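Putative surface-anchored fimbrial subunit (Corynebacterium diphtheriae, PDB 3HR6) forms the shaft of a cell-wall-anchored pilus as its major pilin, built of tandem Ig-like modules stabilised by isopeptide and disulfide bonds. Local coordinates at residues A[176-179]-A[180-184]; A[200-203]-A[204-207]; A[313-317]-A[318-322]; A[241-244]-A[245-249]. All coordinates share one frame; numbering follows the deposited sequence.

Contact 1 (A[176-179]-A[180-184])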
ATOM      1  N   PRO A 176      -4.135   7.556 -14.548  1.00 11.10           N
ATOM      2  CA  PRO A 176      -5.058   7.093 -15.594  1.00 11.56           C
ATOM      3  C   PRO A 176      -5.470   8.197 -16.547  1.00 12.26           C
ATOM      4  O   PRO A 176      -5.468   9.380 -16.178  1.00 12.04           O
ATOM      5  CB  PRO A 176      -6.268   6.635 -14.782  1.00 12.82           C
ATOM      6  CG  PRO A 176      -6.302   7.603 -13.652  1.00 11.11           C
ATOM      7  CD  PRO A 176      -4.843   7.726 -13.270  1.00 10.18           C
ATOM      8  N   GLU A 177      -5.843   7.826 -17.773  1.00 11.99           N
ATOM      9  CA  GLU A 177      -6.553   8.749 -18.642  1.00 12.32           C
ATOM     10  C   GLU A 177      -8.003   8.849 -18.142  1.00 12.48           C
ATOM     11  O   GLU A 177      -8.673   7.813 -17.918  1.00 13.08           O
ATOM     12  CB  GLU A 177      -6.512   8.358 -20.119  1.00 12.63           C
ATOM     13  CG  GLU A 177      -7.237   9.329 -21.013  1.00 13.60           C
ATOM     14  CD  GLU A 177      -7.144   8.996 -22.487  1.00 14.11           C
ATOM     15  OE1 GLU A 177      -6.474   8.008 -22.819  1.00 13.62           O
ATOM     16  OE2 GLU A 177      -7.734   9.757 -23.277  1.00 15.35           O
ATOM     17  N   ILE A 178      -8.449  10.082 -17.937  1.00 12.33           N
ATOM     18  CA  ILE A 178      -9.814  10.339 -17.464  1.00 12.31           C
ATOM     19  C   ILE A 178     -10.667  11.007 -18.560  1.00 12.64           C
ATOM     20  O   ILE A 178     -10.158  11.520 -19.558  1.00 11.14           O
ATOM     21  CB  ILE A 178      -9.837  11.143 -16.156  1.00 12.27           C
ATOM     22  CG1 ILE A 178      -9.352  12.579 -16.386  1.00 12.34           C
ATOM     23  CG2 ILE A 178      -9.042  10.385 -15.027  1.00 13.56           C
ATOM     24  CD1 ILE A 178      -9.401  13.457 -15.110  1.00 14.04           C
ATOM     25  N   ALA A 179     -11.974  10.973 -18.346  1.00 12.89           N
ATOM     26  CA  ALA A 179     -12.950  11.524 -19.263  1.00 14.24           C
ATOM     27  C   ALA A 179     -12.535  12.928 -19.717  1.00 16.28           C
ATOM     28  O   ALA A 179     -12.148  13.767 -18.896  1.00 15.43           O
ATOM     29  CB  ALA A 179     -14.302  11.567 -18.581  1.00 15.19           C
ATOM     30  N   SER A 180     -12.612  13.183 -21.031  1.00 17.65           N
ATOM     31  CA  SER A 180     -12.256  14.488 -21.610  0.50 18.76           C
ATOM     32  C   SER A 180     -12.918  15.638 -20.870  1.00 19.39           C
ATOM     33  O   SER A 180     -14.090  15.546 -20.505  1.00 18.92           O
ATOM     34  CB  SER A 180     -12.698  14.549 -23.073  0.50 18.83           C
ATOM     35  OG  SER A 180     -14.065  14.204 -23.182  0.50 19.27           O
ATOM     36  N   ASN A 181     -12.163  16.716 -20.664  1.00 20.45           N
ATOM     37  CA  ASN A 181     -12.643  17.922 -19.984  1.00 22.21           C
ATOM     38  C   ASN A 181     -13.139  17.753 -18.536  1.00 22.27           C
ATOM     39  O   ASN A 181     -13.744  18.692 -17.996  1.00 23.84           O
ATOM     40  CB  ASN A 181     -13.699  18.607 -20.849  1.00 22.81           C
ATOM     41  CG  ASN A 181     -13.233  18.788 -22.284  1.00 23.94           C
ATOM     42  OD1 ASN A 181     -13.978  18.517 -23.230  1.00 27.65           O
ATOM     43  ND2 ASN A 181     -11.987  19.229 -22.452  1.00 22.76           N
ATOM     44  N   THR A 182     -12.889  16.586 -17.926  1.00 21.09           N
ATOM     45  CA  THR A 182     -13.040  16.417 -16.464  1.00 20.07           C
ATOM     46  C   THR A 182     -11.708  16.568 -15.777  1.00 19.36           C
ATOM     47  O   THR A 182     -10.654  16.508 -16.410  1.00 19.87           O
ATOM     48  CB  THR A 182     -13.701  15.069 -16.034  1.00 19.84           C
ATOM     49  OG1 THR A 182     -12.887  13.931 -16.393  1.00 19.89           O
ATOM     50  CG2 THR A 182     -15.077  14.948 -16.654  1.00 21.56           C
ATOM     51  N   LYS A 183     -11.753  16.781 -14.464  1.00 17.24           N
ATOM     52  CA  LYS A 183     -10.533  16.926 -13.672  1.00 16.47           C
ATOM     53  C   LYS A 183     -10.509  15.913 -12.559  1.00 15.05           C
ATOM     54  O   LYS A 183     -11.546  15.417 -12.123  1.00 15.12           O
ATOM     55  CB  LYS A 183     -10.452  18.350 -13.086  1.00 16.08           C
ATOM     56  CG  LYS A 183     -10.454  19.424 -14.133  1.00 18.94           C
ATOM     57  CD  LYS A 183      -9.055  19.574 -14.689  1.00 20.40           C
ATOM     58  CE  LYS A 183      -9.044  20.416 -15.931  1.00 22.21           C
ATOM     59  NZ  LYS A 183      -7.665  20.934 -16.142  1.00 25.20           N
ATOM     60  N   PHE A 184      -9.301  15.571 -12.114  1.00 15.60           N
ATOM     61  CA  PHE A 184      -9.152  14.767 -10.951  1.00 14.41           C
ATOM     62  C   PHE A 184      -9.731  15.526  -9.761  1.00 14.96           C
ATOM     63  O   PHE A 184      -9.552  16.730  -9.657  1.00 15.74           O
ATOM     64  CB  PHE A 184      -7.679  14.421 -10.699  1.00 14.42           C
ATOM     65  CG  PHE A 184      -7.156  13.346 -11.596  1.00 12.14           C
ATOM     66  CD1 PHE A 184      -7.369  12.030 -11.284  1.00 12.15           C
ATOM     67  CD2 PHE A 184      -6.453  13.663 -12.747  1.00 14.34           C
ATOM     68  CE1 PHE A 184      -6.878  11.021 -12.097  1.00 10.90           C
ATOM     69  CE2 PHE A 184      -5.974  12.671 -13.575  1.00 13.73           C
ATOM     70  CZ  PHE A 184      -6.174  11.351 -13.244  1.00 12.05           C
TER
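The carbonyl oxygen A179 O is gripped twice by one residue, T182. The hydroxyl T182 OG1 donates to A179 O at 2.6 Å, and the amide T182 N donates to the same A179 O at 3.1 Å. Both donors come from the same face of the carbonyl plane. The hydroxyl can join the amide because OG1 lies between the backbone N and the carbonyl carbon of its own residue (chi1 64°), turned back toward the start of the turn. The double grip probably fixes the rotation of the T182 side chain. A179 CB rests 3.5 Å from T182 OG1.

The amide bond closes a type II beta turn from A179 to T182, with S180 and N181 at its exposed corner. The turn reverses the chain in the loop between strands 166-174 and 187-192 of the Cna-B-like domain. Beyond it, the two arms of the loop meet through apolar side chains. I178 lies across the ring of F184 with both branches. I178 CD1 is over one face, 4.0 Å from the F184 ring centroid and 20° off the normal, a CH-pi contact. I178 CG2 touches the far end of the ring, 3.5 Å from F184 CZ. I178 CD1 also packs 3.5 Å from the backbone oxygen T182 O. P176 comes to the edge of the ring, with P176 CG 3.8 Å from F184 CZ and near the ring plane. V112 of strand 111-112 packs on P176, I178 and F184. F187 meets the F184 ring edge-to-face. Q142 OE1 accepts a hydrogen bond from A179 N.

Contact 2 (A[200-203]-A[204-207])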
ATOM      1  N   PRO A 200       9.612   8.117   8.688  1.00 16.47           N
ATOM      2  CA  PRO A 200      10.387   8.393   7.479  1.00 16.65           C
ATOM      3  C   PRO A 200      11.228   9.623   7.648  1.00 15.58           C
ATOM      4  O   PRO A 200      10.758  10.616   8.239  1.00 14.85           O
ATOM      5  CB  PRO A 200       9.316   8.674   6.433  1.00 15.69           C
ATOM      6  CG  PRO A 200       8.000   8.223   7.068  1.00 19.21           C
ATOM      7  CD  PRO A 200       8.188   8.432   8.497  1.00 17.37           C
ATOM      8  N   ASP A 201      12.444   9.597   7.116  1.00 15.31           N
ATOM      9  CA  ASP A 201      13.280  10.795   7.144  1.00 16.52           C
ATOM     10  C   ASP A 201      12.688  11.846   6.202  1.00 14.71           C
ATOM     11  O   ASP A 201      12.629  11.627   5.009  1.00 14.25           O
ATOM     12  CB  ASP A 201      14.705  10.426   6.726  1.00 17.60           C
ATOM     13  CG  ASP A 201      15.651  11.622   6.697  1.00 19.23           C
ATOM     14  OD1 ASP A 201      15.254  12.814   6.777  1.00 22.12           O
ATOM     15  OD2 ASP A 201      16.859  11.348   6.633  1.00 27.65           O
ATOM     16  N   THR A 202      12.243  12.988   6.727  1.00 14.85           N
ATOM     17  CA  THR A 202      11.538  13.921   5.839  0.50 13.89           C
ATOM     18  C   THR A 202      12.450  14.478   4.744  1.00 13.73           C
ATOM     19  O   THR A 202      11.941  14.842   3.695  1.00 15.64           O
ATOM     20  CB  THR A 202      10.785  15.087   6.542  0.50 13.91           C
ATOM     21  OG1 THR A 202      11.702  15.926   7.262  0.50 11.82           O
ATOM     22  CG2 THR A 202       9.715  14.555   7.470  0.50 12.53           C
ATOM     23  N   ASN A 203      13.768  14.447   4.915  1.00 12.45           N
ATOM     24  CA  ASN A 203      14.654  14.942   3.827  1.00 10.86           C
ATOM     25  C   ASN A 203      14.884  13.901   2.734  1.00 11.42           C
ATOM     26  O   ASN A 203      15.533  14.209   1.729  1.00 11.74           O
ATOM     27  CB  ASN A 203      15.988  15.434   4.398  1.00 11.37           C
ATOM     28  CG  ASN A 203      15.801  16.581   5.334  1.00 10.75           C
ATOM     29  OD1 ASN A 203      16.419  16.641   6.398  1.00 16.23           O
ATOM     30  ND2 ASN A 203      14.916  17.485   4.982  1.00  9.83           N
ATOM     31  N   LYS A 204      14.349  12.709   2.940  1.00 11.33           N
ATOM     32  CA  LYS A 204      14.470  11.624   1.972  1.00 11.44           C
ATOM     33  C   LYS A 204      13.168  11.202   1.333  1.00 10.98           C
ATOM     34  O   LYS A 204      13.138  10.207   0.659  1.00 10.85           O
ATOM     35  CB  LYS A 204      15.222  10.454   2.603  1.00 11.77           C
ATOM     36  CG  LYS A 204      16.643  10.860   2.966  1.00 14.12           C
ATOM     37  CD  LYS A 204      17.417   9.696   3.498  1.00 17.85           C
ATOM     38  CE  LYS A 204      18.921   9.960   3.567  1.00 18.68           C
ATOM     39  NZ  LYS A 204      19.295  10.550   4.852  1.00 21.61           N
ATOM     40  N   ILE A 205      12.094  11.970   1.519  1.00 10.63           N
ATOM     41  CA  ILE A 205      10.829  11.712   0.834  1.00 10.54           C
ATOM     42  C   ILE A 205      10.848  12.497  -0.451  1.00 10.11           C
ATOM     43  O   ILE A 205      11.001  13.697  -0.432  1.00 11.08           O
ATOM     44  CB  ILE A 205       9.602  12.129   1.659  1.00 11.13           C
ATOM     45  CG1 ILE A 205       9.639  11.446   3.042  1.00 11.52           C
ATOM     46  CG2 ILE A 205       8.338  11.763   0.923  1.00 10.69           C
ATOM     47  CD1 ILE A 205       8.647  12.058   4.023  1.00 12.06           C
ATOM     48  N   THR A 206      10.694  11.781  -1.567  1.00 10.58           N
ATOM     49  CA  THR A 206      10.714  12.427  -2.855  1.00  9.50           C
ATOM     50  C   THR A 206       9.481  12.053  -3.662  1.00  9.92           C
ATOM     51  O   THR A 206       8.921  10.954  -3.535  1.00 10.74           O
ATOM     52  CB  THR A 206      11.980  12.057  -3.663  1.00  9.20           C
ATOM     53  OG1 THR A 206      11.951  10.653  -3.953  1.00  9.65           O
ATOM     54  CG2 THR A 206      13.274  12.453  -2.850  1.00  9.19           C
ATOM     55  N   VAL A 207       9.097  12.999  -4.501  1.00  9.68           N
ATOM     56  CA  VAL A 207       7.922  12.855  -5.315  1.00 10.27           C
ATOM     57  C   VAL A 207       8.277  13.391  -6.690  1.00  9.07           C
ATOM     58  O   VAL A 207       8.740  14.560  -6.852  1.00 10.29           O
ATOM     59  CB  VAL A 207       6.707  13.608  -4.756  1.00 10.97           C
ATOM     60  CG1 VAL A 207       5.472  13.361  -5.620  1.00 12.34           C
ATOM     61  CG2 VAL A 207       6.412  13.267  -3.299  1.00 12.11           C
TER
HETATM   62  O   HOH W   1      13.463  15.291  -0.129  1.00 21.67           O
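The D201 carboxylate is the flat group that carries this contact, and its two oxygens have different partners. K204 NZ meets OD2 on its anti side, 32° out of the carboxylate plane. This salt bridge has D201 OD2 and K204 NZ 3.1 Å apart. The other oxygen, D201 OD1, is met from above the plane by the amide N203 N at 2.9 Å, which makes an Asx turn. The lysine chain runs past the carboxylate, with K204 CD 3.6 Å from D201 OD2, and bends at its last torsion (chi4 89°) to bring the ammonium group in.

The backbone tightens the same turn. K204 N donates to D201 O at 2.9 Å. I205 CG1 also packs 3.6 Å from D201 O, and I205 CD1 lies 4.2 Å from P200 CB. A water donates to I205 O and, weakly, to N203 O. D201 is joined to E257 by a backbone hydrogen bond, and I205 packs on F256 and on L232 of strand 229-236. The turn leads into strand 206-209, which pairs with strand 251-259. With one oxygen given to a backbone N-H and the other to an ammonium group, both carboxylate oxygens of D201 have partners, and its negative charge is probably favoured.

Contact 3 (A[313-317]-A[318-322])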
ATOM      1  N   LYS A 313      25.504 -22.051  23.880  1.00  9.05           N
ATOM      2  CA  LYS A 313      26.921 -22.307  24.172  1.00  9.67           C
ATOM      3  C   LYS A 313      27.065 -23.153  25.414  1.00  9.36           C
ATOM      4  O   LYS A 313      26.342 -22.978  26.400  1.00  8.30           O
ATOM      5  CB  LYS A 313      27.659 -20.980  24.391  1.00 10.07           C
ATOM      6  CG  LYS A 313      29.178 -21.108  24.500  1.00 10.91           C
ATOM      7  CD  LYS A 313      29.806 -21.287  23.147  1.00 13.18           C
ATOM      8  CE  LYS A 313      31.319 -21.281  23.223  1.00 15.33           C
ATOM      9  NZ  LYS A 313      31.974 -22.334  24.030  1.00 17.40           N
ATOM     10  N   SER A 314      27.981 -24.123  25.366  1.00 10.41           N
ATOM     11  CA  SER A 314      28.309 -24.905  26.530  1.00 10.92           C
ATOM     12  C   SER A 314      29.842 -24.914  26.639  1.00 11.67           C
ATOM     13  O   SER A 314      30.545 -24.541  25.675  1.00 10.73           O
ATOM     14  CB  SER A 314      27.736 -26.322  26.414  1.00 11.96           C
ATOM     15  OG  SER A 314      28.157 -26.936  25.214  1.00 13.87           O
ATOM     16  N   PHE A 315      30.321 -25.254  27.822  1.00 11.37           N
ATOM     17  CA  PHE A 315      31.744 -25.393  28.103  1.00 13.09           C
ATOM     18  C   PHE A 315      31.974 -26.783  28.674  1.00 13.76           C
ATOM     19  O   PHE A 315      31.490 -27.151  29.744  1.00 13.21           O
ATOM     20  CB  PHE A 315      32.236 -24.287  29.029  1.00 12.70           C
ATOM     21  CG  PHE A 315      32.259 -22.944  28.382  1.00 11.72           C
ATOM     22  CD1 PHE A 315      33.408 -22.470  27.759  1.00 12.83           C
ATOM     23  CD2 PHE A 315      31.126 -22.153  28.357  1.00 10.21           C
ATOM     24  CE1 PHE A 315      33.420 -21.219  27.105  1.00 12.97           C
ATOM     25  CE2 PHE A 315      31.145 -20.917  27.762  1.00 12.20           C
ATOM     26  CZ  PHE A 315      32.283 -20.440  27.111  1.00 12.98           C
ATOM     27  N   ASP A 316      32.720 -27.576  27.912  1.00 16.28           N
ATOM     28  CA  ASP A 316      32.828 -29.015  28.126  1.00 16.92           C
ATOM     29  C   ASP A 316      31.515 -29.622  28.598  1.00 17.07           C
ATOM     30  O   ASP A 316      31.463 -30.320  29.599  1.00 16.55           O
ATOM     31  CB  ASP A 316      34.005 -29.364  29.051  1.00 18.62           C
ATOM     32  CG  ASP A 316      35.345 -29.162  28.359  1.00 22.06           C
ATOM     33  OD1 ASP A 316      35.611 -29.830  27.334  1.00 27.16           O
ATOM     34  OD2 ASP A 316      36.114 -28.305  28.821  1.00 27.85           O
ATOM     35  N   GLY A 317      30.448 -29.318  27.868  1.00 17.15           N
ATOM     36  CA  GLY A 317      29.163 -29.967  28.100  1.00 17.06           C
ATOM     37  C   GLY A 317      28.302 -29.301  29.155  1.00 16.52           C
ATOM     38  O   GLY A 317      27.148 -29.686  29.329  1.00 16.93           O
ATOM     39  N   ASN A 318      28.836 -28.285  29.841  1.00 14.15           N
ATOM     40  CA  ASN A 318      28.089 -27.653  30.917  1.00 12.99           C
ATOM     41  C   ASN A 318      27.578 -26.275  30.564  1.00 10.87           C
ATOM     42  O   ASN A 318      28.144 -25.562  29.742  1.00 10.97           O
ATOM     43  CB  ASN A 318      28.943 -27.561  32.175  1.00 12.94           C
ATOM     44  CG  ASN A 318      29.086 -28.884  32.881  1.00 12.79           C
ATOM     45  OD1 ASN A 318      30.165 -29.453  32.915  1.00 18.39           O
ATOM     46  ND2 ASN A 318      28.006 -29.377  33.442  1.00 13.67           N
ATOM     47  N   THR A 319      26.479 -25.912  31.205  1.00 10.59           N
ATOM     48  CA  THR A 319      25.983 -24.554  31.190  1.00 10.47           C
ATOM     49  C   THR A 319      27.111 -23.609  31.565  1.00  9.32           C
ATOM     50  O   THR A 319      27.865 -23.880  32.477  1.00  9.05           O
ATOM     51  CB  THR A 319      24.788 -24.366  32.181  1.00 10.42           C
ATOM     52  OG1 THR A 319      23.791 -25.352  31.917  1.00 15.84           O
ATOM     53  CG2 THR A 319      24.172 -23.026  32.008  1.00 12.51           C
ATOM     54  N   PRO A 320      27.250 -22.489  30.837  1.00  9.41           N
ATOM     55  CA  PRO A 320      28.478 -21.727  31.113  1.00  9.06           C
ATOM     56  C   PRO A 320      28.565 -21.155  32.509  1.00  9.07           C
ATOM     57  O   PRO A 320      29.612 -21.220  33.130  1.00  9.09           O
ATOM     58  CB  PRO A 320      28.455 -20.615  30.081  1.00  9.79           C
ATOM     59  CG  PRO A 320      27.663 -21.208  28.930  1.00  9.59           C
ATOM     60  CD  PRO A 320      26.606 -22.053  29.588  1.00  9.72           C
ATOM     61  N   GLY A 321      27.456 -20.623  33.008  1.00  8.25           N
ATOM     62  CA  GLY A 321      27.442 -20.003  34.308  1.00  9.11           C
ATOM     63  C   GLY A 321      28.178 -18.684  34.367  1.00  9.73           C
ATOM     64  O   GLY A 321      28.504 -18.082  33.331  1.00 11.54           O
ATOM     65  N   ALA A 322      28.511 -18.302  35.594  1.00 11.94           N
ATOM     66  CA  ALA A 322      28.955 -16.956  35.892  1.00 13.28           C
ATOM     67  C   ALA A 322      30.374 -16.634  35.442  1.00 14.97           C
ATOM     68  O   ALA A 322      30.667 -15.484  35.173  1.00 17.07           O
ATOM     69  CB  ALA A 322      28.773 -16.674  37.404  1.00 12.27           C
TER
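F315 and N318 exchange two backbone hydrogen bonds. F315 N donates to N318 O at 2.9 Å. In return N318 N donates to F315 O at 2.9 Å. The two residues form a single antiparallel, hydrogen-bonded bridge. S314 CA adds a CA-H...O contact to N318 O at 3.3 Å.

This is a type I' beta turn from F315 to N318, with D316 and G317 at its corner. G317 has a positive phi (87°), and at its backbone angles a CB would jam against the carbonyl oxygen of D316. The turn follows directly on the end of strand 302-315, which runs parallel to strand 424-432. K313 on that strand is covalently linked through NZ to N432 CG, an intramolecular isopeptide bond. K313 NZ also donates to S314 O at 3.1 Å and lies over one face of the F315 ring, offset toward the rim. The hydroxyl of S314 is hydrogen-bonded to D431.

Further out, P320 packs at the edge of the F315 ring, with P320 CB 3.5 Å from F315 CD2. The two side chains meet at about a right angle. P320 CD lies against the backbone as well, 3.3 Å from K313 O. Y403 meets the F315 ring edge-to-face.

Contact 4 (A[241-244]-A[245-249])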
ATOM      1  N   LEU A 241      -2.643  19.369  -9.555  1.00 18.21           N
ATOM      2  CA  LEU A 241      -3.822  18.514  -9.617  1.00 17.20           C
ATOM      3  C   LEU A 241      -4.661  18.877 -10.830  1.00 17.57           C
ATOM      4  O   LEU A 241      -5.148  17.989 -11.533  1.00 17.40           O
ATOM      5  CB  LEU A 241      -4.657  18.603  -8.344  1.00 17.18           C
ATOM      6  CG  LEU A 241      -5.970  17.819  -8.304  1.00 16.25           C
ATOM      7  CD1 LEU A 241      -5.778  16.278  -8.337  1.00 15.31           C
ATOM      8  CD2 LEU A 241      -6.754  18.248  -7.080  1.00 17.67           C
ATOM      9  N   GLN A 242      -4.802  20.186 -11.059  1.00 17.82           N
ATOM     10  CA  GLN A 242      -5.599  20.722 -12.182  0.50 17.99           C
ATOM     11  C   GLN A 242      -5.071  20.273 -13.542  1.00 17.35           C
ATOM     12  O   GLN A 242      -5.850  20.081 -14.470  1.00 17.84           O
ATOM     13  CB  GLN A 242      -5.652  22.263 -12.158  0.50 18.56           C
ATOM     14  CG  GLN A 242      -6.919  22.862 -11.543  0.50 19.92           C
ATOM     15  CD  GLN A 242      -8.125  22.805 -12.466  0.50 20.49           C
ATOM     16  OE1 GLN A 242      -9.099  22.121 -12.172  0.50 22.80           O
ATOM     17  NE2 GLN A 242      -8.066  23.530 -13.585  0.50 22.00           N
ATOM     18  N   SER A 243      -3.750  20.125 -13.659  1.00 15.41           N
ATOM     19  CA  SER A 243      -3.148  19.693 -14.920  1.00 15.26           C
ATOM     20  C   SER A 243      -2.787  18.216 -14.966  1.00 14.53           C
ATOM     21  O   SER A 243      -2.175  17.766 -15.922  1.00 14.22           O
ATOM     22  CB  SER A 243      -1.933  20.544 -15.273  1.00 13.80           C
ATOM     23  OG  SER A 243      -0.879  20.358 -14.357  1.00 15.68           O
ATOM     24  N   LEU A 244      -3.166  17.461 -13.939  1.00 14.95           N
ATOM     25  CA  LEU A 244      -2.793  16.049 -13.859  1.00 15.22           C
ATOM     26  C   LEU A 244      -3.428  15.226 -14.972  1.00 15.81           C
ATOM     27  O   LEU A 244      -2.858  14.226 -15.415  1.00 15.00           O
ATOM     28  CB  LEU A 244      -3.135  15.485 -12.471  1.00 15.23           C
ATOM     29  CG  LEU A 244      -2.536  14.139 -12.105  1.00 15.77           C
ATOM     30  CD1 LEU A 244      -1.034  14.261 -11.981  1.00 13.60           C
ATOM     31  CD2 LEU A 244      -3.209  13.618 -10.822  1.00 13.31           C
ATOM     32  N   ASP A 245      -4.597  15.648 -15.439  1.00 16.74           N
ATOM     33  CA  ASP A 245      -5.207  15.047 -16.614  1.00 18.39           C
ATOM     34  C   ASP A 245      -4.380  15.175 -17.893  1.00 19.06           C
ATOM     35  O   ASP A 245      -4.721  14.552 -18.902  1.00 21.63           O
ATOM     36  CB  ASP A 245      -6.612  15.599 -16.864  1.00 18.42           C
ATOM     37  CG  ASP A 245      -6.630  17.098 -17.018  1.00 18.60           C
ATOM     38  OD1 ASP A 245      -6.038  17.772 -16.167  1.00 16.87           O
ATOM     39  OD2 ASP A 245      -7.245  17.593 -17.972  1.00 22.80           O
ATOM     40  N   GLN A 246      -3.332  16.003 -17.887  1.00 17.89           N
ATOM     41  CA  GLN A 246      -2.431  16.086 -19.026  1.00 17.42           C
ATOM     42  C   GLN A 246      -1.220  15.155 -18.911  1.00 16.31           C
ATOM     43  O   GLN A 246      -0.365  15.151 -19.792  1.00 16.30           O
ATOM     44  CB  GLN A 246      -1.988  17.535 -19.229  1.00 18.23           C
ATOM     45  CG  GLN A 246      -3.199  18.439 -19.446  1.00 20.59           C
ATOM     46  CD  GLN A 246      -2.889  19.931 -19.507  1.00 25.45           C
ATOM     47  OE1 GLN A 246      -1.980  20.437 -18.841  1.00 28.47           O
ATOM     48  NE2 GLN A 246      -3.674  20.654 -20.311  1.00 27.34           N
ATOM     49  N   HIS A 247      -1.156  14.373 -17.838  1.00 14.20           N
ATOM     50  CA  HIS A 247      -0.027  13.483 -17.594  1.00 13.62           C
ATOM     51  C   HIS A 247      -0.505  12.056 -17.648  1.00 13.03           C
ATOM     52  O   HIS A 247       0.049  11.208 -17.018  1.00 12.74           O
ATOM     53  CB  HIS A 247       0.639  13.782 -16.237  1.00 14.06           C
ATOM     54  CG  HIS A 247       1.285  15.134 -16.196  1.00 12.88           C
ATOM     55  ND1 HIS A 247       2.647  15.334 -16.334  1.00 13.59           N
ATOM     56  CD2 HIS A 247       0.741  16.362 -16.059  1.00 13.56           C
ATOM     57  CE1 HIS A 247       2.904  16.632 -16.286  1.00 14.59           C
ATOM     58  NE2 HIS A 247       1.764  17.279 -16.133  1.00 13.05           N
ATOM     59  N   LYS A 248      -1.482  11.800 -18.508  1.00 13.37           N
ATOM     60  CA  LYS A 248      -2.010  10.440 -18.598  1.00 13.40           C
ATOM     61  C   LYS A 248      -0.891   9.480 -18.907  1.00 12.20           C
ATOM     62  O   LYS A 248       0.008   9.795 -19.697  1.00 13.44           O
ATOM     63  CB  LYS A 248      -3.094  10.366 -19.637  1.00 13.46           C
ATOM     64  CG  LYS A 248      -2.658  10.664 -21.033  1.00 16.85           C
ATOM     65  CD  LYS A 248      -3.906  10.937 -21.889  1.00 21.02           C
ATOM     66  CE  LYS A 248      -3.543  11.406 -23.257  1.00 24.76           C
ATOM     67  NZ  LYS A 248      -2.760  10.335 -23.943  1.00 28.76           N
ATOM     68  N   ASP A 249      -0.939   8.332 -18.228  1.00 12.36           N
ATOM     69  CA  ASP A 249      -0.013   7.227 -18.391  1.00 12.88           C
ATOM     70  C   ASP A 249       1.407   7.473 -17.902  1.00 12.84           C
ATOM     71  O   ASP A 249       2.241   6.575 -17.986  1.00 14.34           O
ATOM     72  CB  ASP A 249      -0.035   6.684 -19.823  1.00 13.52           C
ATOM     73  CG  ASP A 249      -1.408   6.239 -20.235  1.00 14.51           C
ATOM     74  OD1 ASP A 249      -2.076   5.529 -19.455  1.00 16.00           O
ATOM     75  OD2 ASP A 249      -1.831   6.635 -21.323  1.00 18.71           O
TER
HETATM   76  O   HOH W   2      -6.990  17.118 -13.308  1.00 13.02           O
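Q246 lies back along S243 from its first carbon. Q246 CB is 3.3 Å from S243 O, and Q246 CG stays near the same oxygen at 3.7 Å. The chain is extended beyond CG (chi2 174°), and Q246 OE1 ends 3.6 Å from S243 CB. The amide Q246 N donates to S243 O at 2.9 Å.

H247 brings its ring to that oxygen too. H247 CD2 is 3.2 Å from S243 O, which lies in the ring plane. The hydrogen bond between ND1 and Q250 OE1 probably sets the rotation of the imidazole. H247 N also donates to L244 O at 3.0 Å. D245 folds its carboxylate back beside the preceding backbone, with CG between its own N and carbonyl carbon (chi1 57°). This puts D245 OD1 2.9 Å from Q242 O. Both are acceptors and are not hydrogen-bonded to each other. K183 NZ bonds Q242 O and makes a long, weak ion pair with D245 OD1.

The i to i+3 bonds belong to a short 3-10 turn that follows helix 238-242. S243 is the first residue to leave helical geometry, and its hydroxyl is hydrogen-bonded to A239 O within the helix. L244 and H247 pack on L209 of strand 206-209, and the chain then runs into strand 251-259.

Overall arrangement
Contacts 1, 2 and 4 all lie in the Cna-B-like domain. Contact 3 is far away, its centre about 72 Å from that of contact 1 and on the opposite side of the chain's centre. Contacts 1 and 4 touch: K183 NZ is probably hydrogen-bonded to Q242 O, and F184 packs on L241 and L244. Contacts 2 and 4 do not touch, but both reach strand 206-209. Contacts 1 and 3 are partly buried and combine a hydrogen-bonded beta turn with packing round a phenylalanine. Contacts 2 and 4 are at the surface and rely more on polar groups. Among the four, a salt bridge within the contact marks contact 2, and an isopeptide-linked lysine marks contact 3.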